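Local coordinates for protein Endonuclease/exonuclease/phosphatase (Beutenbergia cavernae DSM 12333, PDB 4RUW) that belongs to the endonuclease/exonuclease/phosphatase family and joins a zinc-bearing DNase I-like domain to an immunoglobulin-like beta-sandwich domain, at residues Asn252-Ala264 / Arg338-Gln352. Sequence-based numbering, arbitrary orientation.
Sequences NLMQSWIAEDHLA and RTVLAGEDGLDGWAQ
The carbonyl oxygen of A259, near the C-terminal end of helix 251-260, accepts three hydrogen bonds, two of them from side chains of a beta hairpin. It illustrates how the end of a helix in a DNase I-like domain can be docked on the sheet of an Ig-like domain. T339 OG1 donates to A259 O at 2.8 Å from above the carbonyl plane, while Q352 NE2 reaches A259 O at 3.2 Å in that plane, on a lone pair; the third donor is the backbone N-H of H262. Q352 NE2 links this carbonyl in the last turn of the helix to that of L263 in the loop that follows, giving a nearly straight bond (168°) to L263 O at 3.0 Å. Both acceptors lie close to the amide plane, so the two N-H bonds fix its rotation. The extended chain beyond CG carries the amide this far. A water completes the corner, donating to T339 OG1 and meeting H262 ND1 in the plane of the imidazole.

Between the two ends of the helix the packing is largely apolar. The A259 methyl sits over the face of the W350 indole, a CH-pi contact with CB 3.8 Å from the centroid of the five-membered ring, and Q255 CB approaches CZ3 and CH2 of the six-membered ring. L341 lies across the E260 side chain at about a right angle, its CD1 against OE2 and CG of E260, and its CD2 lies by O and CB of S256.

Beside the hairpin's turn, L347 CD2 rests against L253 CA, while its backbone carbonyl receives N252 ND2 nearly in line with the C=O. N252 OD1 accepts from D242 N, and N252 ND2 lies 2.9 Å from L347 O, with that oxygen tilted 28° out of the amide plane and the bond bent at the N-H (138°).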
loop_
_atom_site.group_PDB
_atom_site.type_symbol
_atom_site.label_atom_id
_atom_site.label_comp_id
_atom_site.label_asym_id
_atom_site.label_seq_id
_atom_site.Cartn_x
_atom_site.Cartn_y
_atom_site.Cartn_z
ATOM N N ASN A 252 -13.651 -1.132 3.730
ATOM C CA ASN A 252 -13.757 0.233 4.256
ATOM C C ASN A 252 -13.209 0.326 5.678
ATOM O O ASN A 252 -12.492 1.267 6.019
ATOM C CB ASN A 252 -15.194 0.754 4.214
ATOM C CG ASN A 252 -15.611 1.183 2.826
ATOM O OD1 ASN A 252 -15.914 0.348 1.978
ATOM N ND2 ASN A 252 -15.607 2.490 2.576
ATOM N N LEU A 253 -13.540 -0.657 6.505
ATOM C CA LEU A 253 -13.043 -0.700 7.867
ATOM C C LEU A 253 -11.508 -0.754 7.890
ATOM O O LEU A 253 -10.853 0.047 8.556
ATOM C CB LEU A 253 -13.643 -1.903 8.593
ATOM C CG LEU A 253 -13.216 -2.099 10.045
ATOM C CD1 LEU A 253 -13.655 -0.927 10.915
ATOM C CD2 LEU A 253 -13.770 -3.415 10.574
HETATM N N MSE A 254 -10.923 -1.677 7.136
HETATM C CA MSE A 254 -9.476 -1.806 7.128
HETATM C C MSE A 254 -8.791 -0.537 6.625
HETATM O O MSE A 254 -7.767 -0.118 7.172
HETATM C CB MSE A 254 -9.058 -3.035 6.315
HETATM C CG MSE A 254 -9.260 -4.345 7.084
HETATM SE SE MSE A 254 -8.544 -5.935 6.216
HETATM C CE MSE A 254 -10.127 -6.448 5.189
ATOM N N GLN A 255 -9.344 0.078 5.583
ATOM C CA GLN A 255 -8.748 1.311 5.081
ATOM C C GLN A 255 -8.825 2.442 6.110
ATOM O O GLN A 255 -7.914 3.266 6.193
ATOM C CB GLN A 255 -9.369 1.718 3.742
ATOM C CG GLN A 255 -9.139 0.693 2.637
ATOM C CD GLN A 255 -7.754 0.769 2.009
ATOM O OE1 GLN A 255 -7.056 1.781 2.120
ATOM N NE2 GLN A 255 -7.364 -0.299 1.311
ATOM N N SER A 256 -9.891 2.480 6.907
ATOM C CA SER A 256 -9.987 3.491 7.951
ATOM C C SER A 256 -8.868 3.304 8.977
ATOM O O SER A 256 -8.310 4.280 9.457
ATOM C CB SER A 256 -11.369 3.494 8.621
ATOM O OG SER A 256 -11.548 2.430 9.546
ATOM N N TRP A 257 -8.522 2.060 9.291
ATOM C CA TRP A 257 -7.434 1.798 10.235
ATOM C C TRP A 257 -6.105 2.297 9.691
ATOM O O TRP A 257 -5.286 2.861 10.415
ATOM C CB TRP A 257 -7.289 0.307 10.507
ATOM C CG TRP A 257 -8.437 -0.356 11.176
ATOM C CD1 TRP A 257 -9.503 0.234 11.786
ATOM C CD2 TRP A 257 -8.636 -1.767 11.289
ATOM N NE1 TRP A 257 -10.353 -0.733 12.285
ATOM C CE2 TRP A 257 -9.839 -1.967 11.992
ATOM C CE3 TRP A 257 -7.900 -2.883 10.880
ATOM C CZ2 TRP A 257 -10.325 -3.240 12.285
ATOM C CZ3 TRP A 257 -8.384 -4.145 11.175
ATOM C CH2 TRP A 257 -9.586 -4.313 11.864
ATOM N N ILE A 258 -5.869 2.069 8.407
ATOM C CA ILE A 258 -4.615 2.493 7.794
ATOM C C ILE A 258 -4.512 4.022 7.825
ATOM O O ILE A 258 -3.474 4.587 8.190
ATOM C CB ILE A 258 -4.484 1.967 6.346
ATOM C CG1 ILE A 258 -4.516 0.433 6.320
ATOM C CG2 ILE A 258 -3.212 2.474 5.717
ATOM C CD1 ILE A 258 -4.668 -0.162 4.919
ATOM N N ALA A 259 -5.600 4.692 7.458
ATOM C CA ALA A 259 -5.612 6.146 7.453
ATOM C C ALA A 259 -5.419 6.705 8.865
ATOM O O ALA A 259 -4.693 7.682 9.051
ATOM C CB ALA A 259 -6.903 6.659 6.837
ATOM N N GLU A 260 -6.102 6.068 9.952
ATOM C CA GLU A 260 -5.973 6.482 11.358
ATOM C C GLU A 260 -4.538 6.430 11.822
ATOM O O GLU A 260 -4.127 7.181 12.703
ATOM C CB GLU A 260 -6.755 5.545 12.292
ATOM C CG GLU A 260 -8.262 5.542 12.195
ATOM C CD GLU A 260 -8.881 4.510 13.132
ATOM O OE1 GLU A 260 -8.138 3.686 13.702
ATOM O OE2 GLU A 260 -10.112 4.534 13.324
ATOM N N ASP A 261 -3.752 5.509 11.174
ATOM C CA ASP A 261 -2.356 5.338 11.547
ATOM C C ASP A 261 -1.389 6.229 10.773
ATOM O O ASP A 261 -0.175 6.003 10.787
ATOM C CB ASP A 261 -1.961 3.874 11.443
ATOM C CG ASP A 261 -2.300 3.108 12.701
ATOM O OD1 ASP A 261 -2.954 3.690 13.596
ATOM O OD2 ASP A 261 -1.909 1.930 12.803
ATOM N N HIS A 262 -1.943 7.241 10.107
ATOM C CA HIS A 262 -1.170 8.307 9.464
ATOM C C HIS A 262 -0.480 7.841 8.199
ATOM O O HIS A 262 0.514 8.426 7.790
ATOM C CB HIS A 262 -0.133 8.928 10.410
ATOM C CG HIS A 262 -0.665 9.218 11.773
ATOM N ND1 HIS A 262 -1.554 10.246 12.020
ATOM C CD2 HIS A 262 -0.458 8.611 12.962
ATOM C CE1 HIS A 262 -1.856 10.264 13.303
ATOM N NE2 HIS A 262 -1.206 9.280 13.902
ATOM N N LEU A 263 -1.008 6.798 7.573
ATOM C CA LEU A 263 -0.439 6.316 6.324
ATOM C C LEU A 263 -1.275 6.804 5.153
ATOM O O LEU A 263 -2.498 6.749 5.209
ATOM C CB LEU A 263 -0.368 4.786 6.325
ATOM C CG LEU A 263 0.688 4.199 7.260
ATOM C CD1 LEU A 263 0.513 2.713 7.441
ATOM C CD2 LEU A 263 2.073 4.477 6.681
ATOM N N ALA A 264 -0.608 7.264 4.097
ATOM C CA ALA A 264 -1.276 7.750 2.893
ATOM C C ALA A 264 -1.097 6.733 1.776
ATOM O O ALA A 264 0.009 6.227 1.562
ATOM C CB ALA A 264 -0.694 9.090 2.476
ATOM N N ARG A 338 -2.536 14.570 11.684
ATOM C CA ARG A 338 -3.799 14.133 12.254
ATOM C C ARG A 338 -4.747 13.635 11.177
ATOM O O ARG A 338 -4.845 14.213 10.091
ATOM C CB ARG A 338 -4.460 15.264 13.049
ATOM C CG ARG A 338 -5.748 14.839 13.755
ATOM C CD ARG A 338 -6.151 15.824 14.840
ATOM N NE ARG A 338 -5.156 15.873 15.905
ATOM C CZ ARG A 338 -5.189 15.115 16.996
ATOM N NH1 ARG A 338 -4.237 15.224 17.905
ATOM N NH2 ARG A 338 -6.177 14.247 17.175
ATOM N N THR A 339 -5.445 12.552 11.490
ATOM C CA THR A 339 -6.501 12.015 10.648
ATOM C C THR A 339 -7.835 12.172 11.351
ATOM O O THR A 339 -7.960 11.868 12.539
ATOM C CB THR A 339 -6.282 10.525 10.390
ATOM O OG1 THR A 339 -5.052 10.355 9.685
ATOM C CG2 THR A 339 -7.422 9.933 9.565
ATOM N N VAL A 340 -8.824 12.676 10.624
ATOM C CA VAL A 340 -10.196 12.656 11.105
ATOM C C VAL A 340 -11.013 11.861 10.088
ATOM O O VAL A 340 -11.046 12.196 8.903
ATOM C CB VAL A 340 -10.771 14.076 11.302
ATOM C CG1 VAL A 340 -12.191 13.993 11.830
ATOM C CG2 VAL A 340 -9.886 14.873 12.261
ATOM N N LEU A 341 -11.624 10.773 10.542
ATOM C CA LEU A 341 -12.429 9.930 9.668
ATOM C C LEU A 341 -13.763 10.595 9.379
ATOM O O LEU A 341 -14.249 11.396 10.179
ATOM C CB LEU A 341 -12.657 8.561 10.299
ATOM C CG LEU A 341 -11.402 7.739 10.596
ATOM C CD1 LEU A 341 -11.788 6.453 11.293
ATOM C CD2 LEU A 341 -10.653 7.440 9.310
ATOM N N ALA A 342 -14.347 10.246 8.237
ATOM C CA ALA A 342 -15.606 10.835 7.798
ATOM C C ALA A 342 -16.733 9.814 7.794
ATOM O O ALA A 342 -16.508 8.624 7.553
ATOM C CB ALA A 342 -15.441 11.433 6.405
ATOM N N GLY A 343 -17.950 10.287 8.042
ATOM C CA GLY A 343 -19.122 9.430 8.064
ATOM C C GLY A 343 -19.513 9.047 9.475
ATOM O O GLY A 343 -18.706 9.132 10.397
ATOM N N GLU A 344 -20.743 8.618 9.651
ATOM C CA GLU A 344 -21.252 8.338 10.986
ATOM C C GLU A 344 -20.447 7.322 11.763
ATOM O O GLU A 344 -20.289 7.445 12.933
ATOM C CB GLU A 344 -22.717 7.935 10.926
ATOM C CG GLU A 344 -23.075 6.781 10.031
ATOM C CD GLU A 344 -24.594 6.598 9.884
ATOM O OE1 GLU A 344 -25.339 7.232 10.622
ATOM O OE2 GLU A 344 -25.018 5.798 9.047
ATOM N N ASP A 345 -19.925 6.338 11.065
ATOM C CA ASP A 345 -19.107 5.318 11.697
ATOM C C ASP A 345 -17.659 5.374 11.221
ATOM O O ASP A 345 -16.899 4.428 11.424
ATOM C CB ASP A 345 -19.685 3.931 11.432
ATOM C CG ASP A 345 -21.061 3.754 12.026
ATOM O OD1 ASP A 345 -21.278 4.205 13.171
ATOM O OD2 ASP A 345 -21.928 3.172 11.343
ATOM N N GLY A 346 -17.277 6.479 10.587
ATOM C CA GLY A 346 -15.900 6.674 10.165
ATOM C C GLY A 346 -15.483 5.805 8.993
ATOM O O GLY A 346 -14.289 5.550 8.816
ATOM N N LEU A 347 -16.457 5.369 8.192
ATOM C CA LEU A 347 -16.214 4.420 7.106
ATOM C C LEU A 347 -16.355 5.012 5.711
ATOM O O LEU A 347 -16.273 4.286 4.724
ATOM C CB LEU A 347 -17.157 3.222 7.227
ATOM C CG LEU A 347 -16.988 2.413 8.508
ATOM C CD1 LEU A 347 -18.027 1.305 8.577
ATOM C CD2 LEU A 347 -15.593 1.834 8.582
ATOM N N ASP A 348 -16.555 6.321 5.615
ATOM C CA ASP A 348 -16.851 6.923 4.322
ATOM C C ASP A 348 -15.683 7.689 3.715
ATOM O O ASP A 348 -15.812 8.269 2.630
ATOM C CB ASP A 348 -18.076 7.818 4.438
ATOM C CG ASP A 348 -19.311 7.028 4.763
ATOM O OD1 ASP A 348 -19.732 6.243 3.895
ATOM O OD2 ASP A 348 -19.837 7.161 5.888
ATOM N N GLY A 349 -14.550 7.685 4.405
ATOM C CA GLY A 349 -13.383 8.411 3.956
ATOM C C GLY A 349 -12.685 9.087 5.113
ATOM O O GLY A 349 -12.861 8.701 6.272
ATOM N N TRP A 350 -11.899 10.112 4.813
ATOM C CA TRP A 350 -11.085 10.738 5.839
ATOM C C TRP A 350 -10.455 12.025 5.340
ATOM O O TRP A 350 -10.437 12.317 4.132
ATOM C CB TRP A 350 -9.954 9.794 6.282
ATOM C CG TRP A 350 -9.125 9.280 5.136
ATOM C CD1 TRP A 350 -8.131 9.940 4.476
ATOM C CD2 TRP A 350 -9.249 8.001 4.497
ATOM N NE1 TRP A 350 -7.619 9.149 3.473
ATOM C CE2 TRP A 350 -8.289 7.955 3.461
ATOM C CE3 TRP A 350 -10.070 6.889 4.712
ATOM C CZ2 TRP A 350 -8.127 6.837 2.644
ATOM C CZ3 TRP A 350 -9.918 5.782 3.889
ATOM C CH2 TRP A 350 -8.955 5.767 2.865
ATOM N N ALA A 351 -9.926 12.777 6.299
ATOM C CA ALA A 351 -9.072 13.918 6.043
ATOM C C ALA A 351 -7.784 13.721 6.827
ATOM O O ALA A 351 -7.822 13.395 8.013
ATOM C CB ALA A 351 -9.757 15.195 6.476
ATOM N N GLN A 352 -6.650 13.903 6.159
ATOM C CA GLN A 352 -5.345 13.835 6.806
ATOM C C GLN A 352 -4.660 15.187 6.690
ATOM O O GLN A 352 -4.447 15.692 5.583
ATOM C CB GLN A 352 -4.466 12.759 6.163
ATOM C CG GLN A 352 -4.967 11.339 6.366
ATOM C CD GLN A 352 -4.062 10.309 5.707
ATOM O OE1 GLN A 352 -3.526 10.546 4.623
ATOM N NE2 GLN A 352 -3.898 9.160 6.350
HETATM O O HOH W 1 -12.960 3.703 4.583
HETATM O O HOH W 2 -2.536 11.550 9.835
#